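Local structure of glycosyltransferase (7MI0) at residues I307-L315 with A361-V372. The protein probably transfers sugar residues to an acceptor, as a two-domain glycosyltransferase of the GT-B fold. Numbering follows the deposited sequence.
Sequences IEGQAMKKL and AKKIQEAARHTV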
loop_
_atom_site.group_PDB
_atom_site.type_symbol
_atom_site.label_atom_id
_atom_site.label_comp_id
_atom_site.label_asym_id
_atom_site.label_seq_id
_atom_site.Cartn_x
_atom_site.Cartn_y
_atom_site.Cartn_z
ATOM N N ILE A 307 0.997 3.017 -8.359
ATOM C CA ILE A 307 -0.072 4.007 -8.387
ATOM C C ILE A 307 0.490 5.405 -8.143
ATOM O O ILE A 307 0.093 6.372 -8.802
ATOM C CB ILE A 307 -1.162 3.631 -7.364
ATOM C CG1 ILE A 307 -1.433 2.133 -7.406
ATOM C CG2 ILE A 307 -2.453 4.323 -7.688
ATOM C CD1 ILE A 307 -2.515 1.687 -6.442
ATOM N N GLU A 308 1.434 5.531 -7.207
ATOM C CA GLU A 308 2.033 6.835 -6.940
ATOM C C GLU A 308 2.777 7.358 -8.161
ATOM O O GLU A 308 2.698 8.548 -8.482
ATOM C CB GLU A 308 2.977 6.755 -5.742
ATOM C CG GLU A 308 2.285 6.838 -4.402
ATOM C CD GLU A 308 3.244 6.667 -3.239
ATOM O OE1 GLU A 308 4.449 6.438 -3.482
ATOM O OE2 GLU A 308 2.786 6.760 -2.079
ATOM N N GLY A 309 3.503 6.480 -8.854
ATOM C CA GLY A 309 4.202 6.907 -10.055
ATOM C C GLY A 309 3.256 7.273 -11.184
ATOM O O GLY A 309 3.495 8.233 -11.920
ATOM N N GLN A 310 2.177 6.507 -11.345
ATOM C CA GLN A 310 1.183 6.847 -12.355
ATOM C C GLN A 310 0.540 8.195 -12.059
ATOM O O GLN A 310 0.264 8.975 -12.978
ATOM C CB GLN A 310 0.124 5.753 -12.434
ATOM C CG GLN A 310 0.558 4.516 -13.171
ATOM C CD GLN A 310 -0.510 3.445 -13.151
ATOM O OE1 GLN A 310 -0.966 3.025 -12.085
ATOM N NE2 GLN A 310 -0.923 2.999 -14.334
ATOM N N ALA A 311 0.294 8.489 -10.780
ATOM C CA ALA A 311 -0.270 9.785 -10.420
ATOM C C ALA A 311 0.651 10.931 -10.826
ATOM O O ALA A 311 0.177 12.029 -11.143
ATOM C CB ALA A 311 -0.550 9.837 -8.918
ATOM N N MET A 312 1.960 10.696 -10.836
ATOM C CA MET A 312 2.929 11.737 -11.129
ATOM C C MET A 312 3.268 11.833 -12.612
ATOM O O MET A 312 4.235 12.518 -12.967
ATOM C CB MET A 312 4.198 11.510 -10.307
ATOM C CG MET A 312 3.999 11.671 -8.809
ATOM S SD MET A 312 3.351 13.285 -8.318
ATOM C CE MET A 312 4.679 14.365 -8.850
ATOM N N LYS A 313 2.494 11.169 -13.478
ATOM C CA LYS A 313 2.653 11.256 -14.939
ATOM C C LYS A 313 4.016 10.724 -15.390
ATOM O O LYS A 313 4.699 11.328 -16.219
ATOM C CB LYS A 313 2.436 12.691 -15.446
ATOM C CG LYS A 313 1.011 13.220 -15.330
ATOM C CD LYS A 313 0.903 14.664 -15.823
ATOM C CE LYS A 313 -0.551 15.083 -16.048
ATOM N NZ LYS A 313 -0.690 16.479 -16.554
ATOM N N LYS A 314 4.401 9.569 -14.855
ATOM C CA LYS A 314 5.686 8.957 -15.158
ATOM C C LYS A 314 5.508 7.686 -15.983
ATOM O O LYS A 314 4.426 7.102 -16.046
ATOM C CB LYS A 314 6.451 8.637 -13.868
ATOM C CG LYS A 314 6.686 9.848 -12.993
ATOM C CD LYS A 314 7.430 10.929 -13.764
ATOM C CE LYS A 314 7.396 12.252 -13.015
ATOM N NZ LYS A 314 8.289 13.277 -13.616
ATOM N N LEU A 315 6.591 7.265 -16.630
ATOM C CA LEU A 315 6.626 5.945 -17.242
ATOM C C LEU A 315 6.916 4.922 -16.153
ATOM O O LEU A 315 7.940 5.011 -15.466
ATOM C CB LEU A 315 7.679 5.882 -18.344
ATOM C CG LEU A 315 7.409 6.734 -19.584
ATOM C CD1 LEU A 315 8.456 6.451 -20.649
ATOM C CD2 LEU A 315 5.996 6.499 -20.123
ATOM N N ALA A 361 5.273 8.799 -25.185
ATOM C CA ALA A 361 5.513 8.905 -23.751
ATOM C C ALA A 361 4.525 9.872 -23.110
ATOM O O ALA A 361 3.906 9.557 -22.086
ATOM C CB ALA A 361 6.950 9.348 -23.487
ATOM N N LYS A 362 4.350 11.053 -23.717
ATOM C CA LYS A 362 3.373 12.009 -23.206
ATOM C C LYS A 362 1.984 11.385 -23.144
ATOM O O LYS A 362 1.269 11.556 -22.150
ATOM C CB LYS A 362 3.366 13.276 -24.067
ATOM N N LYS A 363 1.598 10.630 -24.178
ATOM C CA LYS A 363 0.286 9.988 -24.177
ATOM C C LYS A 363 0.144 9.032 -22.999
ATOM O O LYS A 363 -0.833 9.095 -22.242
ATOM C CB LYS A 363 0.054 9.245 -25.494
ATOM C CG LYS A 363 -1.380 8.777 -25.659
ATOM C CD LYS A 363 -1.577 7.834 -26.834
ATOM C CE LYS A 363 -3.051 7.455 -26.945
ATOM N NZ LYS A 363 -3.283 6.344 -27.904
ATOM N N ILE A 364 1.122 8.139 -22.830
ATOM C CA ILE A 364 1.094 7.183 -21.731
ATOM C C ILE A 364 1.157 7.899 -20.388
ATOM O O ILE A 364 0.459 7.526 -19.436
ATOM C CB ILE A 364 2.247 6.177 -21.882
ATOM C CG1 ILE A 364 2.102 5.404 -23.194
ATOM C CG2 ILE A 364 2.307 5.261 -20.670
ATOM C CD1 ILE A 364 3.192 4.391 -23.422
ATOM N N GLN A 365 2.001 8.928 -20.282
ATOM C CA GLN A 365 2.119 9.653 -19.020
ATOM C C GLN A 365 0.808 10.336 -18.652
ATOM O O GLN A 365 0.354 10.253 -17.504
ATOM C CB GLN A 365 3.260 10.660 -19.109
ATOM C CG GLN A 365 4.615 10.000 -19.141
ATOM C CD GLN A 365 5.723 10.947 -19.516
ATOM O OE1 GLN A 365 5.480 12.092 -19.906
ATOM N NE2 GLN A 365 6.959 10.473 -19.405
ATOM N N GLU A 366 0.182 11.013 -19.620
ATOM C CA GLU A 366 -1.128 11.610 -19.378
ATOM C C GLU A 366 -2.151 10.543 -19.009
ATOM O O GLU A 366 -2.899 10.692 -18.036
ATOM C CB GLU A 366 -1.593 12.388 -20.607
ATOM C CG GLU A 366 -0.760 13.619 -20.938
ATOM C CD GLU A 366 -0.791 14.662 -19.840
ATOM O OE1 GLU A 366 -1.828 14.772 -19.148
ATOM O OE2 GLU A 366 0.227 15.369 -19.671
ATOM N N ALA A 367 -2.186 9.447 -19.773
ATOM C CA ALA A 367 -3.143 8.380 -19.502
ATOM C C ALA A 367 -2.940 7.781 -18.121
ATOM O O ALA A 367 -3.900 7.305 -17.505
ATOM C CB ALA A 367 -3.030 7.291 -20.569
ATOM N N ALA A 368 -1.704 7.804 -17.616
ATOM C CA ALA A 368 -1.411 7.180 -16.331
ATOM C C ALA A 368 -2.049 7.954 -15.185
ATOM O O ALA A 368 -2.685 7.364 -14.306
ATOM C CB ALA A 368 0.103 7.063 -16.135
ATOM N N ARG A 369 -1.893 9.279 -15.170
ATOM C CA ARG A 369 -2.555 10.048 -14.127
ATOM C C ARG A 369 -4.068 10.047 -14.310
ATOM O O ARG A 369 -4.810 10.072 -13.320
ATOM C CB ARG A 369 -2.032 11.480 -14.086
ATOM C CG ARG A 369 -2.725 12.308 -13.013
ATOM C CD ARG A 369 -2.112 13.672 -12.813
ATOM N NE ARG A 369 -2.922 14.461 -11.897
ATOM C CZ ARG A 369 -2.779 14.452 -10.581
ATOM N NH1 ARG A 369 -1.834 13.734 -9.996
ATOM N NH2 ARG A 369 -3.604 15.181 -9.833
ATOM N N HIS A 370 -4.543 10.005 -15.559
ATOM C CA HIS A 370 -5.980 9.938 -15.788
ATOM C C HIS A 370 -6.581 8.693 -15.150
ATOM O O HIS A 370 -7.626 8.765 -14.493
ATOM C CB HIS A 370 -6.280 9.972 -17.283
ATOM C CG HIS A 370 -6.269 11.347 -17.867
ATOM N ND1 HIS A 370 -5.641 11.646 -19.058
ATOM C CD2 HIS A 370 -6.813 12.506 -17.427
ATOM C CE1 HIS A 370 -5.798 12.930 -19.326
ATOM N NE2 HIS A 370 -6.504 13.475 -18.352
ATOM N N THR A 371 -5.931 7.542 -15.314
ATOM C CA THR A 371 -6.524 6.325 -14.777
ATOM C C THR A 371 -6.494 6.312 -13.255
ATOM O O THR A 371 -7.370 5.709 -12.629
ATOM C CB THR A 371 -5.833 5.086 -15.351
ATOM O OG1 THR A 371 -6.643 3.934 -15.087
ATOM C CG2 THR A 371 -4.453 4.880 -14.735
ATOM N N VAL A 372 -5.525 6.995 -12.642
ATOM C CA VAL A 372 -5.485 7.051 -11.186
ATOM C C VAL A 372 -6.595 7.954 -10.661
ATOM O O VAL A 372 -7.216 7.662 -9.632
ATOM C CB VAL A 372 -4.094 7.503 -10.708
ATOM C CG1 VAL A 372 -4.085 7.708 -9.203
ATOM C CG2 VAL A 372 -3.059 6.465 -11.083
#
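Val372 packs against Gln310 and Arg369 binds Ala311 where helix 359-375 meets the C-terminal end of helix 304-311 in the second Rossmann-like domain of this GT-B fold, where the chain turns from helix 304-311 into strand 315-319 of the parallel sheet. The short helical segments cross at -119°, their axes 8.0 Å apart at closest approach.

Apolar packing lies at both ends of the contact. Val372 points its side chain at helix 304-311: CG1 meets CG2 of Ile307 and CB of Ala311, whereas CG2 rests 3.5 Å from CB of Gln310. One turn earlier in helix 359-375, Ala368 CB lies 3.9 Å from the same Gln310 CB. At the far end, Leu315 sets CD2 3.9 Å from Ile364 CG2, the two side chains crossing at about a right angle, and also packs on Cys352 and Ile355 of helix 342-355, so the Leu315 side chain touches two helices.

In the turn between them, the CB and CG methylenes of Gln365 lie against Lys313 O, and its NE2 comes against Leu315 CG. The amide of Gln310 is directed elsewhere, NE2 bonding to the carbonyl oxygens of Thr327 and Thr333. Lys313 extends over Arg369 CB to a weak salt bridge, NZ to Glu366 OE1 at 3.3 Å, with OE2 nearly as near; a bend at chi2 brings the carboxylate back to the lysine.

Arg369 ties the helix end to the loop that carries Cys186 and Phe189, through NH2 to Cys186 O and NH1 to Phe189 O. With CG anti to the backbone N (chi1 179°) and an extended chain, its guanidinium reaches the carbonyl end of helix 304-311, and NH1 donates in its own plane to Ala311 O at 2.9 Å, with an N-H...O angle of 164°.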